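Local coordinates for protein probable acetyltransferase (Pseudomonas aeruginosa PAO1, PDB 2EUI) that is probably an acyltransferase of the GNAT family, although its substrate and biological role are not known, at residues H102-A107 with V113-S118; V117-S120 with V125-K128. All coordinates share one frame; numbering follows the deposited sequence.

How the contacts relate
Along the chain, helix 92-109 comes first and turns back through residues 110 and 111 into strand 112-120; contact 1, between 102-107 and 113-118, closes this short connection. The same strand runs on to its end, the chain loops through 121-123, and contact 2, between 117-120 and 125-128, closes that second connection on helix 124-131. The two closures follow one another without either enclosing the other, overlapping at Val117 and Ser118, and their centres lie about 14 Å apart. Together they tie two successive helices to one strand, which is outermost in its own subunit's sheet and pairs antiparallel with a strand of the second subunit.

Contact 1. Residues H102-A107 with V113-S118; sequences HAKQMA and VRMRVS
The carbonyl oxygen of Ala103 takes the backbone N-H of Ala107, with N and O 3.1 Å apart, and a second, weak bond from the N-H of Met106, while Met115, modelled as selenomethionine, brings its methyl CE within 4.4 Å of the same Ala103 O. Both of these hydrogen bonds lie within the helix; the selenomethionine methyl only comes loosely near the oxygen. Met115 carries the strand's side of the interface. With CG beside the backbone N and anti to the carbonyl carbon (chi1 -81°), and with a straight chi2, the chain reaches out to the helix before bending at chi3 (94°), which turns CE along the helix toward Ala103. Its touches fall in sequence: CG lies 3.9 Å from CB of Ala107, and SE stands 4.1 Å from CA of Lys104. SE is also 4.1 Å from the Ala107 CB, which points at the strand and is touched by two neighbouring atoms of the same side chain, CG and SE. Lys104 contributes only the root of its side chain; beyond it the fully extended chain leads away, its NZ ending close to the like-charged Arg108. Leu66 of strand 60-71 touches both Ala103 and Met115, and Phe135 also packs on Met115, so the Met115 side chain has neighbours beyond the helix. The axes of the two short pieces pass 9.5 Å apart and make an angle of 135°, as helix 92-109 returns into the last strand of the beta-alpha-beta unit formed with strand 76-86. Beside the small alanines, the long Met115 side chain lies against the helix, and cohesion between the segments probably rests on dispersion and the exclusion of water, with no polar bond between the two.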
# COMPACT_ATOMS: atom_id res chain seq x y z
N HIS A 102 16.82 -4.61 9.46
CA HIS A 102 16.24 -3.75 10.48
C HIS A 102 14.75 -3.57 10.17
O HIS A 102 13.91 -3.60 11.07
CB HIS A 102 16.97 -2.40 10.45
CG HIS A 102 16.69 -1.53 11.64
ND1 HIS A 102 15.53 -0.78 11.76
CD2 HIS A 102 17.41 -1.29 12.75
CE1 HIS A 102 15.56 -0.12 12.90
NE2 HIS A 102 16.69 -0.41 13.52
N ALA A 103 14.43 -3.42 8.89
CA ALA A 103 13.05 -3.24 8.45
C ALA A 103 12.21 -4.48 8.72
O ALA A 103 11.09 -4.38 9.22
CB ALA A 103 13.01 -2.90 6.96
N LYS A 104 12.76 -5.65 8.39
CA LYS A 104 12.02 -6.90 8.61
C LYS A 104 11.82 -7.15 10.10
O LYS A 104 10.75 -7.60 10.52
CB LYS A 104 12.75 -8.08 7.97
CG LYS A 104 11.99 -9.38 8.14
CD LYS A 104 12.61 -10.55 7.40
CE LYS A 104 11.87 -11.84 7.79
NZ LYS A 104 12.43 -13.08 7.18
N GLN A 105 12.84 -6.86 10.90
CA GLN A 105 12.72 -7.06 12.34
C GLN A 105 11.65 -6.14 12.89
O GLN A 105 11.01 -6.44 13.89
CB GLN A 105 14.06 -6.80 13.03
CG GLN A 105 15.18 -7.74 12.60
CD GLN A 105 15.03 -9.17 13.14
OE1 GLN A 105 15.57 -9.51 14.20
NE2 GLN A 105 14.29 -10.01 12.40
N MSE A 106 11.44 -5.00 12.22
CA MSE A 106 10.41 -4.08 12.68
C MSE A 106 9.04 -4.68 12.39
O MSE A 106 8.18 -4.68 13.26
CB MSE A 106 10.56 -2.72 12.00
CG MSE A 106 9.51 -1.70 12.43
SE MSE A 106 8.05 -1.51 11.18
CE MSE A 106 6.88 -2.76 11.91
N ALA A 107 8.84 -5.19 11.17
CA ALA A 107 7.56 -5.79 10.80
C ALA A 107 7.18 -6.87 11.81
O ALA A 107 6.03 -6.95 12.26
CB ALA A 107 7.63 -6.38 9.40
N VAL A 113 1.27 -9.29 9.40
CA VAL A 113 0.93 -10.58 8.82
C VAL A 113 1.95 -10.86 7.74
O VAL A 113 2.44 -11.98 7.58
CB VAL A 113 -0.46 -10.57 8.13
CG1 VAL A 113 -0.87 -11.99 7.74
CG2 VAL A 113 -1.49 -9.94 9.03
N ARG A 114 2.28 -9.81 7.00
CA ARG A 114 3.23 -9.92 5.90
C ARG A 114 3.81 -8.58 5.50
O ARG A 114 3.47 -7.53 6.04
CB ARG A 114 2.54 -10.55 4.69
CG ARG A 114 1.46 -9.65 4.07
CD ARG A 114 0.69 -10.36 2.98
NE ARG A 114 -0.03 -11.50 3.52
CZ ARG A 114 -1.32 -11.49 3.85
NH1 ARG A 114 -2.05 -10.39 3.70
NH2 ARG A 114 -1.87 -12.59 4.37
N MSE A 115 4.71 -8.64 4.53
CA MSE A 115 5.35 -7.49 3.96
C MSE A 115 5.08 -7.72 2.49
O MSE A 115 5.16 -8.86 2.01
CB MSE A 115 6.85 -7.49 4.20
CG MSE A 115 7.30 -7.00 5.57
SE MSE A 115 9.23 -6.90 5.61
CE MSE A 115 9.46 -5.04 5.14
N ARG A 116 4.75 -6.65 1.77
CA ARG A 116 4.46 -6.75 0.35
C ARG A 116 5.33 -5.74 -0.38
O ARG A 116 5.49 -4.60 0.06
CB ARG A 116 2.97 -6.49 0.13
CG ARG A 116 2.51 -6.39 -1.32
CD ARG A 116 2.81 -5.00 -1.94
NE ARG A 116 2.11 -4.78 -3.21
CZ ARG A 116 0.78 -4.71 -3.34
NH1 ARG A 116 -0.01 -4.85 -2.27
NH2 ARG A 116 0.24 -4.50 -4.53
N VAL A 117 5.92 -6.16 -1.50
CA VAL A 117 6.76 -5.27 -2.29
C VAL A 117 6.32 -5.32 -3.75
O VAL A 117 5.85 -6.34 -4.23
CB VAL A 117 8.27 -5.67 -2.19
CG1 VAL A 117 8.50 -6.99 -2.87
CG2 VAL A 117 9.13 -4.60 -2.82
N SER A 118 6.47 -4.20 -4.44
CA SER A 118 6.09 -4.13 -5.84
C SER A 118 7.20 -3.37 -6.55
O SER A 118 7.64 -2.33 -6.07
CB SER A 118 4.76 -3.39 -5.97
OG SER A 118 4.28 -3.43 -7.30

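Contact 2. Residues V117-S120 with V125-K128; sequences VSTS and VAQK
Gln127 sets its CG beside its own backbone N (chi1 -51°) and then runs extended (chi2 170°), carrying the side chain from helix 124-131 across to Thr119 and Ser120 of the strand. In Thr119, OG1 lies opposite the backbone N (chi1 -171°), which leaves the methyl CG2 between N and the carbonyl carbon, facing the helix. The two side chains pass at a slant, meeting where CG2 of Thr119 lies 3.9 Å from CG of Gln127. The Thr119 hydroxyl is not spent on this helix surface. OG1 is hydrogen-bonded to the side-chain ND2 of Asn123 in the intervening loop, and only grazes Ala126, whose CB is 4.3 Å from the Thr119 OG1. Farther out, the Gln127 amide nears the strand's last residue: NE2 is 3.3 Å from O of Ser120, but the angle is too poor for a hydrogen bond, so the approach is one of proximity and perhaps weak electrostatic attraction. Ser120 turns its own hydroxyl to the loop, where OG bonds to the backbone N of Asp122 and closes an ST turn as the chain leaves the strand. The two hydroxyls are thus bonded to the loop, while the closest carbon contact with the helix is between a methyl and an aliphatic stem. Val117 to Ser120 also pair in an antiparallel ladder with a strand of the second subunit; Tyr144 of that subunit packs on Thr119, and its Lys142 on Gln127. A strand that follows the long helix 92-109 and passes through a tight loop into a short helix, here 124-131, is characteristic of the C-terminal part of the GNAT acetyltransferase fold.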
# COMPACT_ATOMS: atom_id res chain seq x y z
N VAL A 117 5.92 -6.16 -1.50
CA VAL A 117 6.76 -5.27 -2.29
C VAL A 117 6.32 -5.32 -3.75
O VAL A 117 5.85 -6.34 -4.23
CB VAL A 117 8.27 -5.67 -2.19
CG1 VAL A 117 8.50 -6.99 -2.87
CG2 VAL A 117 9.13 -4.60 -2.82
N SER A 118 6.47 -4.20 -4.44
CA SER A 118 6.09 -4.13 -5.84
C SER A 118 7.20 -3.37 -6.55
O SER A 118 7.64 -2.33 -6.07
CB SER A 118 4.76 -3.39 -5.97
OG SER A 118 4.28 -3.43 -7.30
N THR A 119 7.65 -3.89 -7.69
CA THR A 119 8.72 -3.27 -8.47
C THR A 119 8.68 -3.58 -9.97
O THR A 119 8.07 -4.57 -10.41
CB THR A 119 10.09 -3.67 -7.90
OG1 THR A 119 11.12 -2.88 -8.52
CG2 THR A 119 10.36 -5.14 -8.16
N SER A 120 9.32 -2.73 -10.77
CA SER A 120 9.36 -2.88 -12.22
C SER A 120 9.83 -4.23 -12.74
O SER A 120 10.82 -4.77 -12.26
CB SER A 120 10.23 -1.78 -12.84
OG SER A 120 10.47 -2.01 -14.22
N VAL A 125 18.08 -6.81 -11.02
CA VAL A 125 18.89 -6.66 -9.82
C VAL A 125 17.98 -6.44 -8.62
O VAL A 125 17.99 -7.23 -7.68
CB VAL A 125 19.89 -5.48 -9.95
CG1 VAL A 125 20.80 -5.43 -8.74
CG2 VAL A 125 20.72 -5.65 -11.20
N ALA A 126 17.19 -5.37 -8.66
CA ALA A 126 16.26 -5.05 -7.58
C ALA A 126 15.49 -6.28 -7.10
O ALA A 126 15.41 -6.56 -5.89
CB ALA A 126 15.29 -3.96 -8.04
N GLN A 127 14.92 -7.01 -8.05
CA GLN A 127 14.14 -8.20 -7.77
C GLN A 127 14.97 -9.30 -7.12
O GLN A 127 14.47 -10.04 -6.28
CB GLN A 127 13.54 -8.74 -9.06
CG GLN A 127 12.79 -7.71 -9.86
CD GLN A 127 12.43 -8.22 -11.23
OE1 GLN A 127 13.25 -8.82 -11.91
NE2 GLN A 127 11.20 -7.98 -11.65
N LYS A 128 16.23 -9.41 -7.52
CA LYS A 128 17.11 -10.43 -6.98
C LYS A 128 17.31 -10.19 -5.48
O LYS A 128 17.19 -11.11 -4.67
CB LYS A 128 18.46 -10.41 -7.70
CG LYS A 128 19.28 -11.68 -7.51
CD LYS A 128 20.78 -11.41 -7.44
CE LYS A 128 21.15 -10.72 -6.13
NZ LYS A 128 20.77 -11.58 -4.97